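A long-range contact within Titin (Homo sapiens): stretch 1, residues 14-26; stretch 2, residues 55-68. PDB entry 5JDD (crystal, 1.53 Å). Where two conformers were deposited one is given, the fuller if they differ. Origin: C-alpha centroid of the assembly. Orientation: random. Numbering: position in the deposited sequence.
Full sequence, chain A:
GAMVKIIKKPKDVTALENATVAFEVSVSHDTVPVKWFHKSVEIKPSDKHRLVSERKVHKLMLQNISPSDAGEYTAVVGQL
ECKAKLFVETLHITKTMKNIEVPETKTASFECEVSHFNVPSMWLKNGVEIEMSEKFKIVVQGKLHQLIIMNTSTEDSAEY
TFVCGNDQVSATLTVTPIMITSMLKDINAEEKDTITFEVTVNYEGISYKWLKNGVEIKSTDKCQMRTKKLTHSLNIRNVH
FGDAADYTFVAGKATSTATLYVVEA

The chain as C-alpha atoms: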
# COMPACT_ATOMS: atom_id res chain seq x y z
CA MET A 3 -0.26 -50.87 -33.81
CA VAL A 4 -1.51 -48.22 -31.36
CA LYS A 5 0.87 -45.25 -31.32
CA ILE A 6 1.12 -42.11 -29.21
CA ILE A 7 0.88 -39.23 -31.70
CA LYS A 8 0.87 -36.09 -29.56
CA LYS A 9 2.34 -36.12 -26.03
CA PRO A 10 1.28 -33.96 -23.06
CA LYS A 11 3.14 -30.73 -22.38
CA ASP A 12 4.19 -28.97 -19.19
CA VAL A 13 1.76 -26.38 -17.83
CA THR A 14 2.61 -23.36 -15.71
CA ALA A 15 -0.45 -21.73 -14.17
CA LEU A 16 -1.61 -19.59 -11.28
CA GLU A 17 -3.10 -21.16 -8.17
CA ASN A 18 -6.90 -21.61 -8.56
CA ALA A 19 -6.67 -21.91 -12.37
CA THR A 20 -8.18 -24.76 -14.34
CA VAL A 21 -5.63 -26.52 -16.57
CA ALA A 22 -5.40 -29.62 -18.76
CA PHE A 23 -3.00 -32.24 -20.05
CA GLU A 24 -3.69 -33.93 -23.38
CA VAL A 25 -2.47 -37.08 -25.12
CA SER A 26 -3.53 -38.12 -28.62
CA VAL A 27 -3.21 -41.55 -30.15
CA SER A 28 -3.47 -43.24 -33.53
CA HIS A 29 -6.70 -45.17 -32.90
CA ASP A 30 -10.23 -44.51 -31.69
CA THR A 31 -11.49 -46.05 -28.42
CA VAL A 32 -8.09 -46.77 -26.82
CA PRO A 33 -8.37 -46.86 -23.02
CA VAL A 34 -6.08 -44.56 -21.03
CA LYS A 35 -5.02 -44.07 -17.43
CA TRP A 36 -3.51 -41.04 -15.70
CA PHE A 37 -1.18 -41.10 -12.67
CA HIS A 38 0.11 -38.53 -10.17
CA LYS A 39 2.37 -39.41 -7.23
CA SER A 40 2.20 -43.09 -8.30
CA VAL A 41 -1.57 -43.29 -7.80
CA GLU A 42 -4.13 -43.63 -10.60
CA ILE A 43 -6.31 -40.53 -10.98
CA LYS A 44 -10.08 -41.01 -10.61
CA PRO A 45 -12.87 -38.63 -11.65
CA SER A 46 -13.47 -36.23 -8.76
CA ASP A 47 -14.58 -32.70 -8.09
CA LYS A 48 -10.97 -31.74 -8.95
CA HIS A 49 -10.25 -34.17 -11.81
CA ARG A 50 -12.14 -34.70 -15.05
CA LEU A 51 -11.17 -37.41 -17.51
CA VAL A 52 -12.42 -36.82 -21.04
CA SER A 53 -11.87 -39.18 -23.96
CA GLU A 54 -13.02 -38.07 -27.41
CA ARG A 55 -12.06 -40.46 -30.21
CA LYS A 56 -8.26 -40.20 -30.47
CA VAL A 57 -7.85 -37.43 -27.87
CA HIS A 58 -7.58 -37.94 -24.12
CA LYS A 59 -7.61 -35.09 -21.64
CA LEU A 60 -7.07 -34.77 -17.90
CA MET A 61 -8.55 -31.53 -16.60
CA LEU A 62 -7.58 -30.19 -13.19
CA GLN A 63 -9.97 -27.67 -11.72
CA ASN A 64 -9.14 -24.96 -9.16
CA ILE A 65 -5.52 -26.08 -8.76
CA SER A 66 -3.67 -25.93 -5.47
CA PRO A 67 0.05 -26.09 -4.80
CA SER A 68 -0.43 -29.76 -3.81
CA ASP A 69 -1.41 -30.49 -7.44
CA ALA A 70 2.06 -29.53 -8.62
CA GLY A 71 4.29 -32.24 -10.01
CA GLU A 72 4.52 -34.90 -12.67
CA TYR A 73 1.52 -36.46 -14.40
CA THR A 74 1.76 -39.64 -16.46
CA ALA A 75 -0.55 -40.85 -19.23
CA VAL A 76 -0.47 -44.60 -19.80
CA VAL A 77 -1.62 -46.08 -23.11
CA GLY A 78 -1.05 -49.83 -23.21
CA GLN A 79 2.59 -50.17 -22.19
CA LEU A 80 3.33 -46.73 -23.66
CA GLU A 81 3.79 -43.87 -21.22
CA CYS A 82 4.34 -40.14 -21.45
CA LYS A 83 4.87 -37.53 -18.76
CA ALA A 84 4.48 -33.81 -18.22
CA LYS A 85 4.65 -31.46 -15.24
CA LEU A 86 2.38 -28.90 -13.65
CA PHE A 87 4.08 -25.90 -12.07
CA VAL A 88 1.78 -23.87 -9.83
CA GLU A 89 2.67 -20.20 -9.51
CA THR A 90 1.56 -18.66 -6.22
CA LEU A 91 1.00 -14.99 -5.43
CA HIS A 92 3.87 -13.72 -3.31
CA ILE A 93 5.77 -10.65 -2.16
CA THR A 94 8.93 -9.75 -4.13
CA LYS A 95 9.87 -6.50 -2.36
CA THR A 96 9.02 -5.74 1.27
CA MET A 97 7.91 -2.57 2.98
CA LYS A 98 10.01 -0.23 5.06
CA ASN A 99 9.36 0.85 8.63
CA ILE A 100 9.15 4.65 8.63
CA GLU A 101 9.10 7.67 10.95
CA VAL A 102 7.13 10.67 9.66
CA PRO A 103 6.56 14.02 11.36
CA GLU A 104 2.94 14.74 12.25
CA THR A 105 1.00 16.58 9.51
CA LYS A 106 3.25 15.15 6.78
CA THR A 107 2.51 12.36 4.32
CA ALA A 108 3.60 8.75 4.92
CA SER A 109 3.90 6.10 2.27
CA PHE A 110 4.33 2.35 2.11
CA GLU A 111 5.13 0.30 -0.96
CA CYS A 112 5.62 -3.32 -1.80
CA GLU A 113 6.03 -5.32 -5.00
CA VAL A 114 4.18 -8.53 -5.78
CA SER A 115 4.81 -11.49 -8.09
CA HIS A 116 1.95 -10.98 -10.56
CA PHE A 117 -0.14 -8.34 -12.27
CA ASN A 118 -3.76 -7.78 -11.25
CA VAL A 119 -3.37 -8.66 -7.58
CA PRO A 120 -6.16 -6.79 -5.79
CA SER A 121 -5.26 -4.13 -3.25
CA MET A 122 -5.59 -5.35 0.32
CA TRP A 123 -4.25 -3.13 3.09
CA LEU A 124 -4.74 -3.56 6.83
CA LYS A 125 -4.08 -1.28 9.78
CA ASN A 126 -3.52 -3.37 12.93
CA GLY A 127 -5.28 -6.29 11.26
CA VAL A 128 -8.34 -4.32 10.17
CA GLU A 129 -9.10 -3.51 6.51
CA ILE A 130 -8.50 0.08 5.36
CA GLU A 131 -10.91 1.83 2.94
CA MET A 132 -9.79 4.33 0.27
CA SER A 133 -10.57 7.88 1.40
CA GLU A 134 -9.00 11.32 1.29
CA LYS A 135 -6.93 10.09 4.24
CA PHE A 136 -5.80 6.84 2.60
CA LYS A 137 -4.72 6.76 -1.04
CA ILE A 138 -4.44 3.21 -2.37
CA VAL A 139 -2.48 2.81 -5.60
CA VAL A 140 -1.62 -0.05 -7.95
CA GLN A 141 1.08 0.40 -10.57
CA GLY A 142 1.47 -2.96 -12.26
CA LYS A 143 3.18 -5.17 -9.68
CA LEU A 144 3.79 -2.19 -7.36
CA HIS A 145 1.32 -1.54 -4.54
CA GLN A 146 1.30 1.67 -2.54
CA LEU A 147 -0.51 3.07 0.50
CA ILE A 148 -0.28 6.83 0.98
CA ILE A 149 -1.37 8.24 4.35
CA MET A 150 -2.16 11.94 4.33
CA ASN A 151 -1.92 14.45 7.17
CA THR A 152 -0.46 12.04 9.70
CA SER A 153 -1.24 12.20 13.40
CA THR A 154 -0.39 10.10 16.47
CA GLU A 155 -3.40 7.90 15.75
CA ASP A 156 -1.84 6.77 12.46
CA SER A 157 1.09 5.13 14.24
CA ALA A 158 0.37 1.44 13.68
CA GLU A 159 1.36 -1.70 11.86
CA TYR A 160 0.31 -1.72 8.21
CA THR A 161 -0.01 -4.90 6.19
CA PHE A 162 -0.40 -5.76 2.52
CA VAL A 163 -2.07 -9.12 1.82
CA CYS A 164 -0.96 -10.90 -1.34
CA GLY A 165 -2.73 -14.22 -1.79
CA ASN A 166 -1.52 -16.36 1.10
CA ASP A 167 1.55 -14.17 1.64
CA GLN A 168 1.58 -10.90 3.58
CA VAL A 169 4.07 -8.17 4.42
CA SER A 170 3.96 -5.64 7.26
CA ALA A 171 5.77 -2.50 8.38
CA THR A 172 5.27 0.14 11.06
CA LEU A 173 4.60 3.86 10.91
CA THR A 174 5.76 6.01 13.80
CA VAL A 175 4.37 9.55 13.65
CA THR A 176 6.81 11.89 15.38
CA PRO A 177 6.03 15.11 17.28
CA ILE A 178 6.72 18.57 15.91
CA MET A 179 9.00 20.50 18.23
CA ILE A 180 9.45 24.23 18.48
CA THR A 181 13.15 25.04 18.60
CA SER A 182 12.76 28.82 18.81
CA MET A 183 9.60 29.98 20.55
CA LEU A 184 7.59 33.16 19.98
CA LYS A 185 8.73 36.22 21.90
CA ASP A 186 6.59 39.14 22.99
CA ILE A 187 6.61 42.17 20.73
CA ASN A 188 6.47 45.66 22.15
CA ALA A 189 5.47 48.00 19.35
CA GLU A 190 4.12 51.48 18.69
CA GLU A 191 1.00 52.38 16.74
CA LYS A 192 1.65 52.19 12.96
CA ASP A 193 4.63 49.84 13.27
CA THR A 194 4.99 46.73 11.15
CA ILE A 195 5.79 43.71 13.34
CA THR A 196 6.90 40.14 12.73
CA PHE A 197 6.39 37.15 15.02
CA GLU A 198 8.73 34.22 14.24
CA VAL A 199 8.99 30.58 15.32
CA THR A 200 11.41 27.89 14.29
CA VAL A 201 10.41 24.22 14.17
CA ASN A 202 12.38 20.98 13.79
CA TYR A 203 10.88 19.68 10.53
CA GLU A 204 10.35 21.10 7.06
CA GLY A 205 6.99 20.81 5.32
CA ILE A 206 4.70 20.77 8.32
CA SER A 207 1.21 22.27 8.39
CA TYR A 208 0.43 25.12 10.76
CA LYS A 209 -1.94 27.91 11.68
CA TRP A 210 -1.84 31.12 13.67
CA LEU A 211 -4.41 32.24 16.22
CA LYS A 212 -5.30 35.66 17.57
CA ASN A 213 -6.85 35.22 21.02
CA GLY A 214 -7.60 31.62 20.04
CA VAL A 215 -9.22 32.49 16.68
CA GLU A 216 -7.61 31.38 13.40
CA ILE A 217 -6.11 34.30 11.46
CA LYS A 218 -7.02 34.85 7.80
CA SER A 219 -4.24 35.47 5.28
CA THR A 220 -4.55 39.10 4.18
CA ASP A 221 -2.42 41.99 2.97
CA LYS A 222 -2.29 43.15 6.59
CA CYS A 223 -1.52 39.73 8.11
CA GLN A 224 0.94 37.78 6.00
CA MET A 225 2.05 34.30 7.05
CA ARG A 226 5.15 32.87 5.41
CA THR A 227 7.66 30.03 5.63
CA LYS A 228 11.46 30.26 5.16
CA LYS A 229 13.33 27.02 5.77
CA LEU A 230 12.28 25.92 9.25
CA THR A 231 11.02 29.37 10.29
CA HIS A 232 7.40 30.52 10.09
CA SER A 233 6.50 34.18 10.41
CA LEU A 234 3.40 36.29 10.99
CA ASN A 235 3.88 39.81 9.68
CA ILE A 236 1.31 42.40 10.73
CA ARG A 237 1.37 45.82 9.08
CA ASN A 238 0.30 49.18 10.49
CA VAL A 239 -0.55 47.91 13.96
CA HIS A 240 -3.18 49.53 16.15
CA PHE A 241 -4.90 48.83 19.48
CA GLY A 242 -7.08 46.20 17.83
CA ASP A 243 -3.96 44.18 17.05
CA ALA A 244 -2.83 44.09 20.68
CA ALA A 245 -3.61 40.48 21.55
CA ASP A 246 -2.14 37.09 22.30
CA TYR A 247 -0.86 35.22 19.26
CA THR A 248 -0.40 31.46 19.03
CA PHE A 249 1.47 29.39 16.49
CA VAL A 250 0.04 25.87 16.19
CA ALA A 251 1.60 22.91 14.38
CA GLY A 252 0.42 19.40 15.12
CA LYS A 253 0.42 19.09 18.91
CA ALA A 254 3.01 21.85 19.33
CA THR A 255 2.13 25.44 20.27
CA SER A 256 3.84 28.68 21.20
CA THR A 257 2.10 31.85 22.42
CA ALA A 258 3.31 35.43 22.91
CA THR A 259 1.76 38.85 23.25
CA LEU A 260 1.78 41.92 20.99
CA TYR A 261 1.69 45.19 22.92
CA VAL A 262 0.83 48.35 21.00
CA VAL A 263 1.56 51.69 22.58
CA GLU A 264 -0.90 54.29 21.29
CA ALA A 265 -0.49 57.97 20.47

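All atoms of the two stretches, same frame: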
# COMPACT_ATOMS: atom_id res chain seq x y z
N THR A 14 2.35 -24.26 -16.82
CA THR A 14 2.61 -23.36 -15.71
C THR A 14 1.37 -22.49 -15.57
O THR A 14 0.94 -21.87 -16.54
CB THR A 14 3.83 -22.48 -15.99
OG1 THR A 14 5.00 -23.31 -16.07
CG2 THR A 14 4.03 -21.45 -14.88
N ALA A 15 0.79 -22.46 -14.38
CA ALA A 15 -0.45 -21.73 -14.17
C ALA A 15 -0.55 -21.21 -12.75
O ALA A 15 0.08 -21.73 -11.83
CB ALA A 15 -1.65 -22.62 -14.48
N LEU A 16 -1.36 -20.17 -12.58
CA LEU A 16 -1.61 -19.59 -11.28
C LEU A 16 -2.50 -20.49 -10.43
O LEU A 16 -3.39 -21.17 -10.95
CB LEU A 16 -2.27 -18.22 -11.43
CG LEU A 16 -1.25 -17.09 -11.59
CD1 LEU A 16 -1.88 -15.86 -12.21
CD2 LEU A 16 -0.68 -16.76 -10.22
N GLU A 17 -2.24 -20.49 -9.13
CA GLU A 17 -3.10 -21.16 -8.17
C GLU A 17 -4.55 -20.77 -8.44
O GLU A 17 -4.83 -19.61 -8.80
CB GLU A 17 -2.67 -20.77 -6.75
CG GLU A 17 -3.44 -21.48 -5.64
CD GLU A 17 -2.82 -21.29 -4.27
OE1 GLU A 17 -1.80 -20.58 -4.13
OE2 GLU A 17 -3.37 -21.87 -3.31
N ASN A 18 -5.45 -21.76 -8.32
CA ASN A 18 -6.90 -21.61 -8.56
C ASN A 18 -7.31 -21.65 -10.04
O ASN A 18 -8.50 -21.63 -10.35
CB ASN A 18 -7.50 -20.39 -7.83
CG ASN A 18 -7.21 -20.39 -6.34
OD1 ASN A 18 -6.61 -19.44 -5.81
ND2 ASN A 18 -7.61 -21.45 -5.65
N ALA A 19 -6.34 -21.75 -10.95
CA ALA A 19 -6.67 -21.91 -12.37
C ALA A 19 -7.19 -23.31 -12.66
O ALA A 19 -7.00 -24.24 -11.87
CB ALA A 19 -5.46 -21.62 -13.25
N THR A 20 -7.84 -23.45 -13.82
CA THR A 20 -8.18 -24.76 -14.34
C THR A 20 -7.28 -25.02 -15.54
O THR A 20 -7.17 -24.18 -16.44
CB THR A 20 -9.65 -24.82 -14.76
OG1 THR A 20 -10.46 -24.74 -13.58
CG2 THR A 20 -9.95 -26.13 -15.50
N VAL A 21 -6.62 -26.18 -15.55
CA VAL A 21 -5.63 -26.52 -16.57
C VAL A 21 -5.90 -27.91 -17.11
O VAL A 21 -6.73 -28.65 -16.56
CB VAL A 21 -4.20 -26.47 -16.01
CG1 VAL A 21 -3.90 -25.10 -15.44
CG2 VAL A 21 -3.99 -27.56 -14.95
N ALA A 22 -5.21 -28.28 -18.19
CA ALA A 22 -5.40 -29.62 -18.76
C ALA A 22 -4.11 -30.19 -19.32
O ALA A 22 -3.23 -29.46 -19.75
CB ALA A 22 -6.47 -29.60 -19.84
N PHE A 23 -4.03 -31.52 -19.31
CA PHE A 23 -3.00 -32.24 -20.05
C PHE A 23 -3.71 -33.04 -21.12
O PHE A 23 -4.86 -33.46 -20.93
CB PHE A 23 -2.25 -33.20 -19.12
CG PHE A 23 -1.39 -32.51 -18.10
CD1 PHE A 23 -0.15 -31.99 -18.45
CD2 PHE A 23 -1.81 -32.39 -16.77
CE1 PHE A 23 0.65 -31.35 -17.51
CE2 PHE A 23 -1.00 -31.75 -15.83
CZ PHE A 23 0.22 -31.24 -16.20
N GLU A 24 -3.05 -33.27 -22.25
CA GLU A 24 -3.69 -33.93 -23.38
C GLU A 24 -2.74 -34.92 -24.04
O GLU A 24 -1.58 -34.58 -24.30
CB GLU A 24 -4.10 -32.88 -24.41
CG GLU A 24 -4.97 -33.40 -25.53
CD GLU A 24 -5.74 -32.28 -26.19
OE1 GLU A 24 -6.74 -31.82 -25.61
OE2 GLU A 24 -5.34 -31.86 -27.30
N VAL A 25 -3.22 -36.13 -24.31
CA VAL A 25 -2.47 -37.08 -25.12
C VAL A 25 -3.35 -37.52 -26.29
O VAL A 25 -4.56 -37.71 -26.12
CB VAL A 25 -1.97 -38.29 -24.28
CG1 VAL A 25 -3.13 -39.03 -23.64
CG2 VAL A 25 -1.12 -39.24 -25.13
N SER A 26 -2.77 -37.61 -27.48
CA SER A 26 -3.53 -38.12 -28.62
C SER A 26 -2.87 -39.36 -29.17
O SER A 26 -1.63 -39.51 -29.15
CB SER A 26 -3.71 -37.06 -29.71
OG SER A 26 -2.62 -37.05 -30.62
N ARG A 55 -12.73 -39.76 -29.11
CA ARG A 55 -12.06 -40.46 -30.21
C ARG A 55 -10.57 -40.66 -29.91
O ARG A 55 -10.24 -41.40 -28.98
CB ARG A 55 -12.32 -39.77 -31.55
CG ARG A 55 -13.72 -40.08 -32.10
CD ARG A 55 -14.08 -39.21 -33.30
NE ARG A 55 -14.14 -37.80 -32.93
CZ ARG A 55 -14.25 -36.80 -33.80
NH1 ARG A 55 -14.31 -37.04 -35.10
NH2 ARG A 55 -14.28 -35.54 -33.36
N LYS A 56 -9.69 -39.98 -30.64
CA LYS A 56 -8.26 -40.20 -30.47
C LYS A 56 -7.62 -39.33 -29.38
O LYS A 56 -6.42 -39.46 -29.12
CB LYS A 56 -7.52 -39.95 -31.79
CG LYS A 56 -7.91 -40.93 -32.88
CD LYS A 56 -7.18 -40.63 -34.19
CE LYS A 56 -7.63 -41.57 -35.28
NZ LYS A 56 -6.93 -41.27 -36.55
N VAL A 57 -8.41 -38.45 -28.76
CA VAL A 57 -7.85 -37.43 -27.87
C VAL A 57 -8.29 -37.66 -26.43
O VAL A 57 -9.49 -37.81 -26.15
CB VAL A 57 -8.28 -36.02 -28.30
CG1 VAL A 57 -7.66 -34.97 -27.39
CG2 VAL A 57 -7.87 -35.77 -29.75
N HIS A 58 -7.32 -37.66 -25.52
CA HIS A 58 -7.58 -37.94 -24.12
C HIS A 58 -7.06 -36.80 -23.27
O HIS A 58 -5.87 -36.45 -23.33
CB HIS A 58 -6.94 -39.26 -23.73
CG HIS A 58 -7.35 -40.39 -24.61
ND1 HIS A 58 -8.53 -41.09 -24.41
CD2 HIS A 58 -6.79 -40.90 -25.73
CE1 HIS A 58 -8.65 -42.00 -25.35
NE2 HIS A 58 -7.61 -41.91 -26.17
N LYS A 59 -7.96 -36.22 -22.49
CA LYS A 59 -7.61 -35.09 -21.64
C LYS A 59 -7.82 -35.38 -20.16
O LYS A 59 -8.76 -36.08 -19.77
CB LYS A 59 -8.43 -33.85 -22.03
CG LYS A 59 -8.32 -33.51 -23.50
CD LYS A 59 -9.40 -32.54 -23.94
CE LYS A 59 -9.29 -31.23 -23.21
NZ LYS A 59 -10.14 -30.17 -23.83
N LEU A 60 -6.91 -34.85 -19.34
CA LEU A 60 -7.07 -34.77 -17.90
C LEU A 60 -7.18 -33.30 -17.55
O LEU A 60 -6.26 -32.52 -17.81
CB LEU A 60 -5.85 -35.36 -17.19
CG LEU A 60 -5.74 -35.07 -15.69
CD1 LEU A 60 -6.91 -35.66 -14.94
CD2 LEU A 60 -4.42 -35.62 -15.15
N MET A 61 -8.32 -32.91 -16.99
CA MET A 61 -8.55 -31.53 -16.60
C MET A 61 -8.47 -31.43 -15.08
O MET A 61 -9.06 -32.23 -14.36
CB MET A 61 -9.91 -31.06 -17.12
CG MET A 61 -10.09 -31.23 -18.62
SD MET A 61 -11.77 -30.81 -19.14
CE MET A 61 -11.82 -31.54 -20.77
N LEU A 62 -7.73 -30.43 -14.61
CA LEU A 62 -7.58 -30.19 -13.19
C LEU A 62 -8.20 -28.85 -12.87
O LEU A 62 -7.78 -27.80 -13.39
CB LEU A 62 -6.10 -30.19 -12.79
CG LEU A 62 -5.23 -31.33 -13.33
CD1 LEU A 62 -3.77 -31.11 -12.96
CD2 LEU A 62 -5.70 -32.65 -12.81
N GLN A 63 -9.21 -28.87 -12.01
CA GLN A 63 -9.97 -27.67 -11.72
C GLN A 63 -9.52 -27.05 -10.40
O GLN A 63 -9.21 -27.77 -9.45
CB GLN A 63 -11.46 -28.00 -11.71
CG GLN A 63 -11.93 -28.58 -13.04
CD GLN A 63 -13.30 -29.20 -12.98
OE1 GLN A 63 -14.15 -28.95 -13.84
NE2 GLN A 63 -13.53 -30.04 -11.97
N ASN A 64 -9.44 -25.72 -10.38
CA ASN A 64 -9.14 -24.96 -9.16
C ASN A 64 -7.86 -25.46 -8.49
O ASN A 64 -7.87 -25.85 -7.32
CB ASN A 64 -10.32 -25.01 -8.18
CG ASN A 64 -10.21 -24.00 -7.05
OD1 ASN A 64 -9.37 -23.10 -7.07
ND2 ASN A 64 -11.08 -24.15 -6.05
N ILE A 65 -6.75 -25.43 -9.23
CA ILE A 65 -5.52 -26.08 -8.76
C ILE A 65 -4.95 -25.47 -7.49
O ILE A 65 -5.07 -24.27 -7.23
CB ILE A 65 -4.42 -26.13 -9.83
CG1 ILE A 65 -4.01 -24.72 -10.27
CG2 ILE A 65 -4.86 -26.98 -11.03
CD1 ILE A 65 -2.97 -24.74 -11.38
N SER A 66 -4.36 -26.35 -6.68
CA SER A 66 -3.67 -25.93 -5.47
C SER A 66 -2.20 -26.30 -5.59
O SER A 66 -1.82 -27.09 -6.46
CB SER A 66 -4.30 -26.58 -4.24
OG SER A 66 -4.16 -27.99 -4.29
N PRO A 67 -1.36 -25.72 -4.73
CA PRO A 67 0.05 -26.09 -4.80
C PRO A 67 0.29 -27.60 -4.66
O PRO A 67 1.26 -28.12 -5.23
CB PRO A 67 0.66 -25.33 -3.62
CG PRO A 67 -0.19 -24.11 -3.51
CD PRO A 67 -1.58 -24.57 -3.83
N SER A 68 -0.59 -28.31 -3.96
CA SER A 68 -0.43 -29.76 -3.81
C SER A 68 -0.62 -30.52 -5.13
O SER A 68 -0.23 -31.69 -5.25
CB SER A 68 -1.38 -30.30 -2.74
OG SER A 68 -2.73 -30.12 -3.10
O HOH W 1 -10.44 -23.16 -11.61

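Where a regular antiparallel ladder ends, its partners need not part company: in this pair of titin stretches, backbone bonds continue, joined by a side-chain bond and a bridging water. Beyond the last paired strand residues, the side-chain amide of Asn18 turns back so that its ND2 donates to OD1 of Asn64 at 2.8 Å, while the Asn18 backbone N donates to Ile65 O, also at 2.8 Å. One water bridges the two stretches: it donates to Asn18 O (2.8 Å), lies 2.5 Å from Thr20 OG1, and accepts a weak bond from Asn64 N at 3.0 Å. The direct approach of Asn64 N to Ala19 O, at 3.2 Å, has too poor an angle for a hydrogen bond; Ala19 O instead receives Ile65 N at 2.9 Å. A type II turn from Leu16 to Ala19, its Ala19 N bonded to Leu16 O at 3.0 Å, links the two strands of the first stretch.

The strands themselves, 21-26 and 57-62, follow the textbook pattern. Val21 with Leu62, Phe23 with Leu60 and Val25 with His58 each exchange two backbone hydrogen bonds of 2.8 to 2.9 Å, N to O in both directions. The alternate pairs lack such bonds and stand closer, with CA of Ala22 4.3 Å from CA of Met61; here CA-H groups approach carbonyls, as Ala22 CA does Leu60 O at 3.2 Å.

Alternation also sorts the side chains. On the face bearing Val21, Phe23 and Val25, Leu62 CD1 meets the edge of the Phe23 ring, 4.0 Å from Phe23 CE2. Ile65 extends this apolar contact past the strand, its CG2 4.1 Å from Val21 CG2 and its CD1 4.0 Å from Ala15 CB. On the other face, Glu24 OE1 lies 4.2 Å from Lys59 NZ, opposite charges too far apart for a salt bridge.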